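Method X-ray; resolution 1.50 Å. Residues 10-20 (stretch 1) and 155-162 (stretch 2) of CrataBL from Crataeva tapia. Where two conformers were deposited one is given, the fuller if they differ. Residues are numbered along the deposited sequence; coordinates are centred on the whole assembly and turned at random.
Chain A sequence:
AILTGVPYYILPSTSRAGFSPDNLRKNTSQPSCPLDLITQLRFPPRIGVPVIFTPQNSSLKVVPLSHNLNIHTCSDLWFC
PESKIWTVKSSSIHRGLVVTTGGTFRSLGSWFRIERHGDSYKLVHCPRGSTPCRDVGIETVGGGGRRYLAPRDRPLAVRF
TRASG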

# COMPACT_ATOMS: atom_id res chain seq x y z
N ILE A 10 3.14 -19.50 -3.39
CA ILE A 10 2.78 -19.93 -4.75
C ILE A 10 4.03 -20.54 -5.38
O ILE A 10 5.09 -19.90 -5.46
N LEU A 11 3.93 -21.79 -5.81
CA LEU A 11 5.09 -22.46 -6.38
C LEU A 11 4.70 -23.11 -7.69
O LEU A 11 3.57 -23.59 -7.81
N PRO A 12 5.61 -23.14 -8.68
CA PRO A 12 5.33 -23.97 -9.85
C PRO A 12 5.06 -25.42 -9.43
O PRO A 12 5.63 -25.92 -8.45
N SER A 13 4.17 -26.07 -10.17
CA SER A 13 3.78 -27.43 -9.83
C SER A 13 4.95 -28.39 -9.79
O SER A 13 4.90 -29.35 -9.02
N THR A 14 5.97 -28.15 -10.62
CA THR A 14 7.12 -29.06 -10.67
C THR A 14 8.49 -28.43 -10.36
O THR A 14 9.52 -28.94 -10.86
N SER A 15 8.50 -27.38 -9.55
CA SER A 15 9.73 -26.62 -9.27
C SER A 15 9.67 -26.09 -7.85
O SER A 15 8.58 -25.92 -7.30
N ARG A 16 10.84 -25.79 -7.26
CA ARG A 16 10.90 -25.16 -5.95
C ARG A 16 11.14 -23.66 -6.07
O ARG A 16 11.30 -23.00 -5.06
N ALA A 17 11.24 -23.14 -7.29
CA ALA A 17 11.56 -21.71 -7.46
C ALA A 17 10.26 -20.89 -7.36
O ALA A 17 9.47 -20.83 -8.31
N GLY A 18 10.06 -20.28 -6.18
CA GLY A 18 8.87 -19.46 -5.97
C GLY A 18 9.11 -18.00 -6.34
O GLY A 18 9.92 -17.66 -7.23
N PHE A 19 8.32 -17.13 -5.73
CA PHE A 19 8.14 -15.78 -6.25
C PHE A 19 8.17 -14.73 -5.20
O PHE A 19 7.76 -14.95 -4.04
N SER A 20 8.68 -13.55 -5.58
CA SER A 20 8.70 -12.42 -4.63
C SER A 20 8.43 -11.13 -5.39
O SER A 20 8.92 -10.97 -6.50
N PRO A 155 -0.95 -20.56 -19.17
CA PRO A 155 -0.94 -20.67 -17.71
C PRO A 155 0.29 -21.36 -17.15
O PRO A 155 0.78 -22.33 -17.74
N LEU A 156 0.77 -20.83 -16.04
CA LEU A 156 1.75 -21.54 -15.21
C LEU A 156 0.99 -22.46 -14.26
O LEU A 156 0.17 -22.00 -13.46
N ALA A 157 1.24 -23.77 -14.33
CA ALA A 157 0.69 -24.65 -13.29
C ALA A 157 1.34 -24.41 -11.94
O ALA A 157 2.58 -24.45 -11.82
N VAL A 158 0.50 -24.21 -10.93
CA VAL A 158 1.00 -23.90 -9.59
C VAL A 158 0.36 -24.76 -8.53
O VAL A 158 -0.72 -25.35 -8.72
N ARG A 159 1.05 -24.79 -7.40
CA ARG A 159 0.59 -25.42 -6.19
C ARG A 159 0.78 -24.41 -5.07
O ARG A 159 1.47 -23.39 -5.25
N PHE A 160 0.20 -24.69 -3.92
CA PHE A 160 0.23 -23.73 -2.82
C PHE A 160 0.71 -24.45 -1.58
O PHE A 160 0.16 -25.47 -1.19
N THR A 161 1.77 -23.92 -0.99
CA THR A 161 2.29 -24.50 0.23
C THR A 161 1.96 -23.57 1.38
O THR A 161 2.37 -22.39 1.35
N ARG A 162 1.28 -24.07 2.41
CA ARG A 162 0.94 -23.23 3.55
C ARG A 162 2.22 -22.82 4.25
O ARG A 162 3.11 -23.66 4.44

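Read along residues 155-162, this contact begins as side-chain packing from a loop and becomes a short antiparallel ladder against residues 10-12, with one arginine reaching beyond the ladder to the turn that follows. Pro-155 is out of reach, so the packing starts at Leu-156. Its CA-to-CB bond points sideways, but the t, p rotamer (chi1 177°, chi2 65°) brings the end of the side chain nearer to stretch 1. There CD2 lies 3.7 Å from CZ of Phe-19, whose own CB points toward stretch 2 with chi1 in m, and CD1 lies 4.4 Å from CB of Pro-12. One leucine thus links the strand end at Pro-12 to the second strand of stretch 1, which returns after the loop.

Ala-157 contributes its carbonyl and its methyl. Its O accepts a hydrogen bond from Ser-13 N at 2.8 Å and also receives a CA-H...O contact from Pro-12 CA at 3.4 Å. Proline has no amide hydrogen to offer, and at Pro-12 it occupies a non-hydrogen-bonded position of the ladder, where none is required from it across the pair. The small methyl of Ala-157 sits with CB 3.6 Å from OG of Ser-13, whose side chain is in m.

Val-158 pairs with Pro-12 at a CA-CA distance of 4.3 Å, and the two side chains diverge. The valine points away overall, yet its m rotamer leaves CG1 3.8 Å from CG2 of Ile-10, an apolar contact diagonal to the register. Val-158 CA also makes a CA-H...O contact with Leu-11 O at 3.1 Å.

Arg-159 is the organizing residue, with 115 Å² covered by stretch 1, the largest share in either stretch. Its backbone and that of Leu-11 form the hydrogen-bonded pair: Leu-11 N to Arg-159 O at 3.0 Å, and Arg-159 N to Leu-11 O at 2.8 Å. Its side chain leaves on the same face as that of Leu-11. An extended p, t, t chain with chi4 at 90° carries the guanidinium to the turn, where NE donates to Pro-12 O at 2.9 Å and NH2 to Ser-15 O at 2.8 Å. Both carbonyls lie at the guanidinium edge, near its plane, where the N-H groups point, though the NE bond is the more bent of the two (140° against 159°), while CD1 of Leu-11 (m, t) covers one face, 3.7 Å from NH1. Pro-12 O receives only a weak bond from Ser-15 N at 3.4 Å within the type I turn, so the arginine supplements the turn's own closure.

Phe-160 shares the opposite face with its partner Ile-10. With chi1 in m, its ring edge meets the isoleucine, CE1 lying 3.9 Å from CG1 of Ile-10 (m, t). Thr-161 points sideways in m, and its OG1 approaches CD1 of Leu-11 at 3.5 Å; Arg-162 is out of reach of stretch 1.

The rule is a division by face: hydrocarbon meets hydrocarbon beside Ile-10 and Phe-160, while beside Leu-11 and Arg-159 a leucine shelters a guanidinium whose edge serves backbone carbonyls.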

# COMPACT_ATOMS: atom_id res chain seq x y z
CB ILE A 10 2.29 -18.73 -5.60
CG1 ILE A 10 1.05 -18.10 -4.96
CG2 ILE A 10 2.04 -19.24 -7.07
CD1 ILE A 10 0.73 -16.74 -5.57
CB LEU A 11 5.60 -23.53 -5.41
CG LEU A 11 6.21 -22.90 -4.15
CD1 LEU A 11 6.18 -23.91 -3.04
CD2 LEU A 11 7.67 -22.48 -4.46
CB PRO A 12 6.63 -23.90 -10.65
CG PRO A 12 7.35 -22.63 -10.11
CD PRO A 12 7.01 -22.68 -8.67
CB SER A 13 2.70 -27.90 -10.78
OG SER A 13 1.50 -27.28 -10.35
CB THR A 14 7.21 -29.81 -12.00
OG1 THR A 14 7.47 -28.88 -13.05
CG2 THR A 14 5.90 -30.57 -12.28
CB SER A 15 9.80 -25.43 -10.24
OG SER A 15 10.69 -24.45 -9.83
CB ARG A 16 12.06 -25.72 -5.09
CG ARG A 16 11.97 -27.20 -4.81
CD ARG A 16 13.00 -27.58 -3.73
NE ARG A 16 14.40 -27.53 -4.17
CZ ARG A 16 15.25 -26.51 -3.99
NH1 ARG A 16 14.86 -25.37 -3.40
NH2 ARG A 16 16.51 -26.62 -4.43
CB ALA A 17 12.23 -21.51 -8.85
CB PHE A 19 6.77 -15.68 -6.96
CG PHE A 19 6.67 -16.58 -8.17
CD1 PHE A 19 7.16 -16.17 -9.39
CD2 PHE A 19 6.16 -17.86 -8.01
CE1 PHE A 19 7.07 -17.04 -10.50
CE2 PHE A 19 6.10 -18.71 -9.09
CZ PHE A 19 6.56 -18.32 -10.32
CB SER A 20 10.10 -12.35 -4.00
OG SER A 20 10.26 -11.12 -3.25
CB PRO A 155 -2.19 -21.48 -17.39
CG PRO A 155 -2.45 -22.28 -18.64
CD PRO A 155 -1.97 -21.43 -19.80
CB LEU A 156 2.58 -20.53 -14.40
CG LEU A 156 3.59 -21.19 -13.44
CD1 LEU A 156 4.68 -21.97 -14.14
CD2 LEU A 156 4.17 -20.11 -12.53
CB ALA A 157 0.86 -26.12 -13.67
CB VAL A 158 0.81 -22.37 -9.19
CG1 VAL A 158 1.58 -21.46 -10.16
CG2 VAL A 158 -0.72 -21.99 -9.12
CB ARG A 159 1.43 -26.68 -5.93
CG ARG A 159 2.95 -26.38 -5.82
CD ARG A 159 3.79 -27.69 -5.89
NE ARG A 159 5.22 -27.37 -5.93
CZ ARG A 159 6.00 -27.24 -4.86
NH1 ARG A 159 5.52 -27.47 -3.63
NH2 ARG A 159 7.28 -26.91 -5.00
CB PHE A 160 -1.15 -23.13 -2.58
CG PHE A 160 -1.75 -22.50 -3.81
CD1 PHE A 160 -1.30 -21.26 -4.25
CD2 PHE A 160 -2.74 -23.15 -4.55
CE1 PHE A 160 -1.84 -20.66 -5.39
CE2 PHE A 160 -3.30 -22.56 -5.69
CZ PHE A 160 -2.85 -21.31 -6.12
CB THR A 161 3.83 -24.70 0.10
OG1 THR A 161 4.07 -25.72 -0.87
CG2 THR A 161 4.46 -25.13 1.42
CB ARG A 162 0.01 -23.98 4.52
CG ARG A 162 -0.36 -23.13 5.71
CD ARG A 162 -1.39 -23.82 6.60
NE ARG A 162 -1.65 -22.97 7.76
CZ ARG A 162 -2.79 -22.97 8.46
NH1 ARG A 162 -3.80 -23.77 8.11
NH2 ARG A 162 -2.92 -22.13 9.48